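PDB 5G23: type-iv like pilin ttha1219 from Thermus thermophilus, which is a type IV-like pilin linked to natural competence and DNA uptake, probably a pilus component, that resembles type II secretion pseudopilins in structure. Local coordinates for the interface of chains A and B. Coordinates in Å, arbitrary orientation; residue numbers count along the deposited sequence, not the author numbering. Chains: chain A/B, Type-iv like pilin ttha1219.

The interface of chains A and B. Residues chain A 44-45, 47-48, 51-52, 140; chain B 44-45, 48, 51-52, 134-135, 140.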
# COMPACT_ATOMS: atom_id res chain seq x y z
N ARG A 44 4.89 -0.23 -16.17
CA ARG A 44 5.57 0.07 -14.96
C ARG A 44 4.97 1.27 -14.21
O ARG A 44 4.79 1.23 -12.98
CB ARG A 44 7.03 0.37 -15.32
CG ARG A 44 7.88 0.72 -14.16
CD ARG A 44 9.32 1.01 -14.58
NE ARG A 44 10.11 1.48 -13.47
CZ ARG A 44 11.36 1.89 -13.56
NH1 ARG A 44 11.92 1.92 -14.72
NH2 ARG A 44 12.03 2.30 -12.49
N LEU A 45 4.65 2.34 -14.94
CA LEU A 45 4.07 3.54 -14.30
C LEU A 45 2.65 3.23 -13.77
O LEU A 45 2.31 3.62 -12.66
CB LEU A 45 4.05 4.74 -15.28
CG LEU A 45 3.55 6.02 -14.68
CD1 LEU A 45 4.34 6.42 -13.46
CD2 LEU A 45 3.66 7.16 -15.70
N ASP A 47 1.64 0.40 -12.70
CA ASP A 47 1.84 -0.43 -11.49
C ASP A 47 2.20 0.47 -10.29
O ASP A 47 1.72 0.23 -9.20
CB ASP A 47 2.88 -1.53 -11.70
CG ASP A 47 2.39 -2.67 -12.57
OD1 ASP A 47 1.15 -2.77 -12.89
OD2 ASP A 47 3.24 -3.47 -12.98
N GLU A 48 3.01 1.50 -10.54
CA GLU A 48 3.43 2.42 -9.50
C GLU A 48 2.18 3.24 -9.03
O GLU A 48 1.99 3.39 -7.81
CB GLU A 48 4.54 3.39 -9.92
CG GLU A 48 5.94 2.83 -10.10
CD GLU A 48 6.91 3.74 -10.93
OE1 GLU A 48 6.55 4.12 -12.06
OE2 GLU A 48 8.08 4.01 -10.54
N LEU A 51 0.08 0.80 -6.81
CA LEU A 51 0.66 0.64 -5.49
C LEU A 51 0.32 1.87 -4.63
O LEU A 51 -0.06 1.75 -3.47
CB LEU A 51 2.20 0.51 -5.55
CG LEU A 51 2.70 -0.87 -6.04
CD1 LEU A 51 4.18 -0.76 -6.35
CD2 LEU A 51 2.49 -1.86 -4.92
N THR A 52 0.41 3.03 -5.24
CA THR A 52 0.15 4.32 -4.53
C THR A 52 -1.28 4.37 -4.14
O THR A 52 -1.63 4.71 -3.01
CB THR A 52 0.49 5.50 -5.49
OG1 THR A 52 1.88 5.41 -5.85
CG2 THR A 52 0.23 6.81 -4.83
N VAL A 140 9.85 10.33 -12.18
CA VAL A 140 8.39 10.39 -12.15
C VAL A 140 7.98 11.76 -11.65
O VAL A 140 8.44 12.17 -10.57
CB VAL A 140 7.79 9.31 -11.23
CG1 VAL A 140 6.28 9.42 -11.18
CG2 VAL A 140 8.19 7.90 -11.69
N ARG B 44 13.81 5.90 -8.49
CA ARG B 44 12.50 5.48 -8.86
C ARG B 44 12.15 4.03 -8.43
O ARG B 44 11.09 3.77 -7.85
CB ARG B 44 12.32 5.67 -10.37
CG ARG B 44 10.98 5.29 -10.88
CD ARG B 44 10.86 5.49 -12.39
NE ARG B 44 9.59 5.01 -12.88
CZ ARG B 44 9.31 4.83 -14.15
NH1 ARG B 44 10.20 5.14 -15.06
NH2 ARG B 44 8.12 4.41 -14.53
N LEU B 45 13.07 3.12 -8.67
CA LEU B 45 12.87 1.72 -8.30
C LEU B 45 12.84 1.52 -6.78
O LEU B 45 11.95 0.83 -6.26
CB LEU B 45 13.93 0.84 -8.98
CG LEU B 45 13.76 -0.63 -8.73
CD1 LEU B 45 12.41 -1.11 -9.22
CD2 LEU B 45 14.87 -1.40 -9.47
N GLU B 48 9.57 2.54 -5.55
CA GLU B 48 8.53 1.54 -5.83
C GLU B 48 8.61 0.34 -4.87
O GLU B 48 7.60 -0.27 -4.55
CB GLU B 48 8.65 0.95 -7.21
CG GLU B 48 7.39 0.30 -7.67
CD GLU B 48 7.45 -0.14 -9.14
OE1 GLU B 48 8.53 0.01 -9.83
OE2 GLU B 48 6.38 -0.58 -9.61
N LEU B 51 6.95 1.46 -1.63
CA LEU B 51 5.52 1.36 -1.72
C LEU B 51 5.10 -0.10 -1.51
O LEU B 51 4.11 -0.37 -0.81
CB LEU B 51 5.04 1.88 -3.08
CG LEU B 51 5.05 3.40 -3.27
CD1 LEU B 51 4.79 3.72 -4.72
CD2 LEU B 51 3.98 4.04 -2.43
N THR B 52 5.81 -1.02 -2.16
CA THR B 52 5.46 -2.43 -2.13
C THR B 52 5.59 -2.94 -0.72
O THR B 52 4.71 -3.63 -0.18
CB THR B 52 6.40 -3.25 -3.10
OG1 THR B 52 6.22 -2.78 -4.42
CG2 THR B 52 6.08 -4.70 -3.10
N VAL B 134 1.19 -6.93 -8.30
CA VAL B 134 1.67 -5.94 -7.37
C VAL B 134 2.80 -5.15 -8.02
O VAL B 134 2.72 -3.94 -8.15
CB VAL B 134 2.18 -6.62 -6.05
CG1 VAL B 134 2.73 -5.59 -5.04
CG2 VAL B 134 1.02 -7.35 -5.39
N LEU B 135 3.83 -5.86 -8.45
CA LEU B 135 5.05 -5.26 -8.94
C LEU B 135 5.63 -6.26 -9.97
O LEU B 135 5.77 -7.43 -9.68
CB LEU B 135 6.07 -5.12 -7.73
CG LEU B 135 7.44 -4.50 -8.07
CD1 LEU B 135 7.32 -3.08 -8.50
CD2 LEU B 135 8.37 -4.54 -6.89
N VAL B 140 10.11 -3.90 -15.13
CA VAL B 140 10.61 -4.27 -13.79
C VAL B 140 10.56 -5.76 -13.69
O VAL B 140 9.54 -6.35 -13.94
CB VAL B 140 9.80 -3.64 -12.63
CG1 VAL B 140 10.28 -4.13 -11.30
CG2 VAL B 140 9.79 -2.12 -12.72
O HOH W 1 8.59 5.08 -8.08
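Two copies of helix 44-61 meet across a two-fold axis, and at their N-terminal ends the arginines stack. A:Arg44 and B:Arg44, both with CG anti to the backbone N and extended out to NE, reach tip to tip with guanidinium planes 6° apart; A:Arg44 CZ lies 3.6 Å from B:Arg44 CZ. This pairing of like charges is probably eased by A:Glu48, which crosses B:Arg44 at about a right angle and meets its guanidinium edge in plane. B:Arg44 NH2 donates a nearly straight bond to the carboxylate A:Glu48 OE1 at 2.9 Å, and B:Arg44 NE donates to A:Glu48 OE2 at 3.0 Å, each oxygen using its syn lone pair. A water bonded to A:Glu48 OE2 and the carbonyl O of B:Arg44 ties the same carboxylate to the opposing backbone. B:Glu48 breaks the symmetry: its CG is anti to the backbone N (chi1 -161°), whereas in A:Glu48 it lies beside N (-73°), and its carboxylate packs against A:Glu48 CG rather than pairing with A:Arg44. The tight apolar part is centred on A:Leu51, whose CD2 touches B:Val134 CG1 at 3.7 Å while A:Leu51 CD1 rests on B:Glu48 CG and beside B:Thr52 OG1. Contact is looser at A:Asp47, whose carboxylate does not touch B:Glu48. The patch joins the two pilin copies in the crystal through their helices, helped by B:Val134 and both Val140 residues; this pairing may not be the one used in a pilus.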